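PDB 2RA8: WGR domain-containing protein, which is of unknown function but joins a WGR domain, a module often found in nucleic-acid-associated proteins, to leucine-rich repeats that commonly serve in protein binding. Local coordinates for the interface of chains A and B. Sequence-based numbering; all coordinates share one arbitrary frame. Chains: chain A/B, Uncharacterized protein Q64V53_BACFR.

Contact 1: the interface of chains A and B. Residues chain A 320-322; chain B 320-322.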
# COMPACT_ATOMS: atom_id res chain seq x y z
N SER A 320 3.42 15.26 -18.76
CA SER A 320 2.41 16.32 -18.60
C SER A 320 1.10 15.73 -19.06
O SER A 320 1.09 14.74 -19.79
CB SER A 320 2.77 17.53 -19.46
OG SER A 320 2.74 17.21 -20.84
N ASP A 321 -0.02 16.32 -18.64
CA ASP A 321 -1.29 15.77 -19.08
C ASP A 321 -1.46 15.86 -20.57
O ASP A 321 -2.07 14.99 -21.19
CB ASP A 321 -2.49 16.44 -18.38
CG ASP A 321 -2.26 17.91 -18.10
OD1 ASP A 321 -1.63 18.59 -18.93
OD2 ASP A 321 -2.75 18.38 -17.05
N GLU A 322 -0.90 16.90 -21.17
CA GLU A 322 -1.02 17.06 -22.62
C GLU A 322 -0.29 15.95 -23.34
O GLU A 322 -0.78 15.44 -24.36
CB GLU A 322 -0.46 18.43 -23.03
CG GLU A 322 -1.06 19.58 -22.22
CD GLU A 322 -0.69 20.94 -22.77
OE1 GLU A 322 0.51 21.22 -22.94
OE2 GLU A 322 -1.62 21.75 -23.01
N SER B 320 -5.82 19.64 -13.30
CA SER B 320 -4.89 19.64 -14.43
C SER B 320 -3.57 20.15 -13.90
O SER B 320 -3.53 20.80 -12.85
CB SER B 320 -5.39 20.58 -15.54
OG SER B 320 -5.43 21.92 -15.10
N ASP B 321 -2.47 19.86 -14.59
CA ASP B 321 -1.19 20.35 -14.09
C ASP B 321 -1.13 21.85 -14.07
O ASP B 321 -0.50 22.44 -13.19
CB ASP B 321 -0.00 19.80 -14.90
CG ASP B 321 -0.32 19.63 -16.37
OD1 ASP B 321 -1.05 20.46 -16.94
OD2 ASP B 321 0.20 18.65 -16.96
N GLU B 322 -1.81 22.50 -15.01
CA GLU B 322 -1.80 23.95 -15.06
C GLU B 322 -2.49 24.53 -13.84
O GLU B 322 -2.03 25.53 -13.28
CB GLU B 322 -2.48 24.44 -16.34
CG GLU B 322 -1.92 23.77 -17.59
CD GLU B 322 -2.42 24.40 -18.88
OE1 GLU B 322 -3.66 24.50 -19.05
OE2 GLU B 322 -1.58 24.78 -19.72
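A:Asp321 and B:Asp321 face each other across the two-fold axis and exchange the same bond in both directions. The backbone N of A:Asp321 donates to the carboxylate oxygen OD2 of B:Asp321 at 2.9 Å, and the twin bond runs from B to A. Each is almost straight, 175° at the hydrogen, and reaches OD2 nearly along its C-O axis. The carboxylates advance from opposite directions with their planes 63° apart, and their oxygens crowd together, OD1 of A:Asp321 standing 2.7 Å from OD2 of B:Asp321. Two acceptors so close would clash unless a proton were shared, which the coordinates cannot show; the two carboxyl carbons are also modelled too near each other, so the fine geometry is doubtful. Asp321 opens helix 321-330, so each carboxylate points at the amino end of the partner's helix, whose dipole may offset part of the negative charge. The side chain leaves at a chi1 of 35°, off a staggered value, as it reaches across to that end. Farther out, the poorly ordered A:Glu322 and B:Glu322 add more acidic groups. Closer in, level with the aspartates, CA of A:Ser320 packs 3.6 Å from OD2 of B:Asp321.

Contact 2: the interface of chains A and B. Residues chain A 29, 37, 39-41; chain B 153-154, 158.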
# COMPACT_ATOMS: atom_id res chain seq x y z
N TYR A 29 -15.28 -16.81 -2.33
CA TYR A 29 -13.85 -16.55 -2.45
C TYR A 29 -13.06 -16.87 -1.22
O TYR A 29 -13.56 -16.74 -0.10
CB TYR A 29 -13.60 -15.09 -2.81
CG TYR A 29 -13.96 -14.10 -1.72
CD1 TYR A 29 -15.30 -13.78 -1.45
CD2 TYR A 29 -12.98 -13.50 -0.94
CE1 TYR A 29 -15.63 -12.89 -0.43
CE2 TYR A 29 -13.30 -12.60 0.08
CZ TYR A 29 -14.63 -12.30 0.33
OH TYR A 29 -14.95 -11.42 1.34
N GLN A 37 -15.29 -17.52 1.85
CA GLN A 37 -16.46 -16.75 2.25
C GLN A 37 -17.46 -16.68 1.12
O GLN A 37 -17.14 -17.00 -0.02
CB GLN A 37 -16.06 -15.33 2.64
CG GLN A 37 -14.89 -15.26 3.61
CD GLN A 37 -14.29 -13.87 3.70
OE1 GLN A 37 -13.10 -13.68 3.46
NE2 GLN A 37 -15.11 -12.89 4.04
N GLN A 39 -20.65 -14.19 -0.63
CA GLN A 39 -21.35 -12.92 -0.72
C GLN A 39 -22.47 -13.10 -1.71
O GLN A 39 -22.27 -13.65 -2.80
CB GLN A 39 -20.40 -11.82 -1.19
CG GLN A 39 -19.17 -11.64 -0.31
CD GLN A 39 -18.25 -10.54 -0.79
OE1 GLN A 39 -17.93 -10.45 -1.97
NE2 GLN A 39 -17.82 -9.68 0.13
N VAL A 40 -23.65 -12.64 -1.33
CA VAL A 40 -24.83 -12.73 -2.18
C VAL A 40 -25.35 -11.34 -2.43
O VAL A 40 -25.45 -10.52 -1.51
CB VAL A 40 -25.91 -13.57 -1.51
CG1 VAL A 40 -27.08 -13.79 -2.47
CG2 VAL A 40 -25.32 -14.90 -1.06
N LYS A 41 -25.66 -11.05 -3.68
CA LYS A 41 -26.16 -9.73 -4.03
C LYS A 41 -27.37 -9.85 -4.91
O LYS A 41 -27.31 -10.47 -5.98
CB LYS A 41 -25.05 -8.94 -4.75
CG LYS A 41 -25.33 -7.47 -4.95
CD LYS A 41 -24.04 -6.66 -5.10
CE LYS A 41 -23.18 -7.09 -6.29
NZ LYS A 41 -22.35 -8.32 -6.05
N GLU B 153 -9.71 -8.80 2.61
CA GLU B 153 -10.53 -9.55 3.54
C GLU B 153 -11.97 -9.49 3.08
O GLU B 153 -12.66 -10.51 3.01
CB GLU B 153 -10.36 -8.97 4.95
CG GLU B 153 -8.92 -9.07 5.48
CD GLU B 153 -8.73 -8.46 6.86
OE1 GLU B 153 -8.74 -7.22 6.97
OE2 GLU B 153 -8.57 -9.22 7.83
N GLN B 154 -12.42 -8.28 2.76
CA GLN B 154 -13.77 -8.05 2.26
C GLN B 154 -13.90 -6.56 1.97
O GLN B 154 -13.45 -5.72 2.74
CB GLN B 154 -14.82 -8.55 3.29
CG GLN B 154 -15.66 -7.49 3.97
CD GLN B 154 -16.54 -8.05 5.08
OE1 GLN B 154 -16.76 -7.39 6.11
NE2 GLN B 154 -17.07 -9.25 4.88
N TRP B 158 -19.12 -4.40 2.14
CA TRP B 158 -19.60 -5.66 2.71
C TRP B 158 -19.44 -5.74 4.21
O TRP B 158 -19.78 -6.75 4.83
CB TRP B 158 -18.89 -6.85 2.05
CG TRP B 158 -19.24 -7.00 0.60
CD1 TRP B 158 -18.60 -6.43 -0.47
CD2 TRP B 158 -20.35 -7.72 0.06
NE1 TRP B 158 -19.25 -6.75 -1.64
CE2 TRP B 158 -20.33 -7.53 -1.35
CE3 TRP B 158 -21.37 -8.49 0.63
CZ2 TRP B 158 -21.29 -8.10 -2.18
CZ3 TRP B 158 -22.32 -9.05 -0.21
CH2 TRP B 158 -22.28 -8.85 -1.60
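A:Gln39 lays its side-chain amide over one face of the B:Trp158 indole, the planes only 24° from parallel. The amide nitrogen NE2 hangs over the five-membered ring, toward its rim and 3.0 Å above the indole plane. Farther back, CB of A:Gln39 covers the six-membered ring at 3.7 Å from its centroid, a CH-pi contact. With CG anti to its carbonyl carbon (chi1 -57°) and the chain extended beyond it, the glutamine spans both rings. The tryptophan hides 105 Å² against chain A. At its edge, in the ring plane, it meets the backbone O of A:Val40, while the side-chain amine NZ of A:Lys41 comes within 4.0 Å of CZ2 of B:Trp158. A second focus is the backbone carbonyl of B:Glu153, which accepts a hydrogen bond from the phenol OH of A:Tyr29 at 3.0 Å, the oxygen lying at the edge of the tyrosine ring and in its plane. A:Tyr29, on strand 24-31 of the WGR domain, appears to stand at the tryptophan position of the family motif. The A:Gln37 amide comes near the same carbonyl but presents an oxygen to it as modelled, so its N/O assignment may be reversed: OE1 of A:Gln37 lies 3.2 Å from O of B:Glu153.

Contact 3: the interface of chains A and B. Residues chain A 324-325, 328, 337; chain B 342.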
# COMPACT_ATOMS: atom_id res chain seq x y z
N LYS A 324 0.35 12.95 -22.07
CA LYS A 324 -0.37 11.71 -21.79
C LYS A 324 -1.56 11.59 -22.71
O LYS A 324 -1.89 10.49 -23.16
CB LYS A 324 -0.80 11.64 -20.31
CG LYS A 324 0.35 11.33 -19.35
CD LYS A 324 -0.12 11.21 -17.90
CE LYS A 324 -0.45 12.58 -17.31
NZ LYS A 324 -0.96 12.50 -15.92
N LYS A 325 -2.22 12.70 -23.02
CA LYS A 325 -3.36 12.67 -23.94
C LYS A 325 -2.88 12.25 -25.30
O LYS A 325 -3.48 11.40 -25.95
CB LYS A 325 -4.01 14.06 -24.07
CG LYS A 325 -4.53 14.68 -22.79
CD LYS A 325 -5.79 14.00 -22.28
CE LYS A 325 -6.31 14.72 -21.03
NZ LYS A 325 -7.61 14.18 -20.55
N GLN A 328 -1.92 8.68 -25.38
CA GLN A 328 -3.14 7.90 -25.33
C GLN A 328 -3.76 7.74 -26.71
O GLN A 328 -4.09 6.63 -27.14
CB GLN A 328 -4.16 8.58 -24.41
CG GLN A 328 -4.80 7.69 -23.35
CD GLN A 328 -3.93 7.51 -22.12
OE1 GLN A 328 -4.35 6.94 -21.12
NE2 GLN A 328 -2.70 8.02 -22.19
N VAL A 337 0.19 5.02 -18.07
CA VAL A 337 0.85 6.29 -17.78
C VAL A 337 0.41 6.81 -16.44
O VAL A 337 0.61 7.98 -16.13
CB VAL A 337 0.54 7.33 -18.88
CG1 VAL A 337 1.37 7.02 -20.12
CG2 VAL A 337 -0.94 7.30 -19.24
N GLU B 342 -6.06 10.95 -14.09
CA GLU B 342 -6.13 11.44 -15.46
C GLU B 342 -7.54 11.81 -15.82
O GLU B 342 -8.42 10.95 -15.91
CB GLU B 342 -5.60 10.38 -16.44
CG GLU B 342 -5.34 10.92 -17.84
CD GLU B 342 -4.55 9.96 -18.72
OE1 GLU B 342 -4.19 10.35 -19.85
OE2 GLU B 342 -4.31 8.81 -18.29
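The side-chain nitrogen NE2 of A:Gln328 donates to the backbone O of A:Lys324 at 2.8 Å, and the two residues joined in this way both face the carboxylate of B:Glu342. The bond is bent and comes from above the carbonyl plane; the side chain, bent at chi2 (82°), folds back onto its own helix. It restrains the rotation of the amide that meets the other chain. B:Glu342 arrives from the opposite direction, its CG anti to the backbone N (chi1 -167°) and the rest of the chain extended, which brings the carboxylate against the helix; chain A hides 94 Å² of B:Glu342. The amide of A:Gln328 and this carboxylate stand almost perpendicular, 82° apart. OE1 of B:Glu342 lies 3.6 Å from NE2 of A:Gln328 and 3.7 Å from CB of A:Lys324, too far from either to count as a bond to them. OE2 of B:Glu342 approaches OE1 of A:Gln328 at 3.4 Å, two oxygens without a bond, and rests 3.8 Å from the methyl CG2 of A:Val337. The longer-range setting is probably favourable: NZ of A:Lys325 is 5.2 Å from OE1 of B:Glu342, and NZ of A:Lys324 is at a similar range, so both may steady the negative charge. In the fold, a loop near the C-terminus of chain B thus lies against helix 321-330 of chain A, beside the residue that directly follows strand 334-336.

Contact 4: the interface of chains A and B. Residues chain A 34-36; chain B 87.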
# COMPACT_ATOMS: atom_id res chain seq x y z
N THR A 34 -9.67 -23.99 1.05
CA THR A 34 -10.62 -23.64 2.11
C THR A 34 -11.98 -23.36 1.53
O THR A 34 -12.12 -23.14 0.33
CB THR A 34 -10.16 -22.39 2.89
OG1 THR A 34 -10.25 -21.24 2.04
CG2 THR A 34 -8.71 -22.55 3.37
N ASP A 35 -13.01 -23.37 2.37
CA ASP A 35 -14.36 -23.09 1.90
C ASP A 35 -14.48 -21.64 1.53
O ASP A 35 -15.31 -21.27 0.69
CB ASP A 35 -15.41 -23.42 2.97
CG ASP A 35 -15.32 -24.85 3.47
OD1 ASP A 35 -15.12 -25.76 2.63
OD2 ASP A 35 -15.47 -25.06 4.69
N GLY A 36 -13.67 -20.79 2.15
CA GLY A 36 -13.73 -19.37 1.86
C GLY A 36 -15.00 -18.71 2.37
O GLY A 36 -15.70 -19.26 3.22
N TYR B 87 -8.67 -16.69 9.58
CA TYR B 87 -9.56 -17.73 9.09
C TYR B 87 -9.30 -18.99 9.88
O TYR B 87 -10.23 -19.74 10.20
CB TYR B 87 -9.29 -18.01 7.60
CG TYR B 87 -10.28 -18.94 6.95
CD1 TYR B 87 -11.41 -18.45 6.30
CD2 TYR B 87 -10.10 -20.32 6.99
CE1 TYR B 87 -12.33 -19.31 5.70
CE2 TYR B 87 -11.01 -21.19 6.40
CZ TYR B 87 -12.12 -20.68 5.76
OH TYR B 87 -13.02 -21.53 5.17
O HOH W 1 -12.20 -24.07 5.09
O HOH W 2 -15.48 -22.82 6.80
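B:Tyr87 reaches out from the first turn of helix 87-91 to the loop that joins strands 24-31 and 37-42 in the WGR domain of chain A. From CB the chain sets off with CG anti to the backbone N (chi1 -172°), which sends the ring toward that loop. Halfway along, the loop from A:Thr34 to A:Gly36 runs under one face of the ring: CE2 of B:Tyr87 packs 3.8 Å from CB of A:Thr34 beneath it, while on the CE1 side CE1 of B:Tyr87 lies 4.1 Å from CA of A:Gly36. The methyl CG2 of A:Thr34 packs against the same face, 4.0 Å from CE2 of B:Tyr87. At the tip, the phenol OH of B:Tyr87 accepts a hydrogen bond from the backbone N of A:Gly36 at 3.2 Å, noticeably bent at 136°, the donor coming from below the ring plane. Two waters add to the grip on the hydroxyl. Water 1 lies in the ring plane, 2.7 Å from OH of B:Tyr87, and is joined to the backbone N of A:Asp35 by an almost straight link of 168°. The loop amides of A:Asp35 and A:Gly36 are therefore both tied to one hydroxyl, the first through solvent and the second directly. The carboxylate of A:Asp35 enters through the second bridge: water 2 lies 3.2 Å from OH of B:Tyr87 and 3.1 Å from OD2 of A:Asp35.

The contacts fall into two groups. Contacts 1 and 3 have C-alpha centres about 10 Å apart and share helix 321-330 of chain A; contacts 2 and 4, about 12 Å apart, draw on neighbouring strands and the connecting loop of its WGR domain, which meet segment 153-158 and helix 87-91 of the partner. Between the groups the centres lie about 34 to 46 Å apart. Contact 1 sits on the two-fold axis and is its own twin, whereas the others recur with the chains exchanged. Both WGR domain and C-terminal region thus join the chains, consistent with a dimer, although the crystal alone does not establish one in solution.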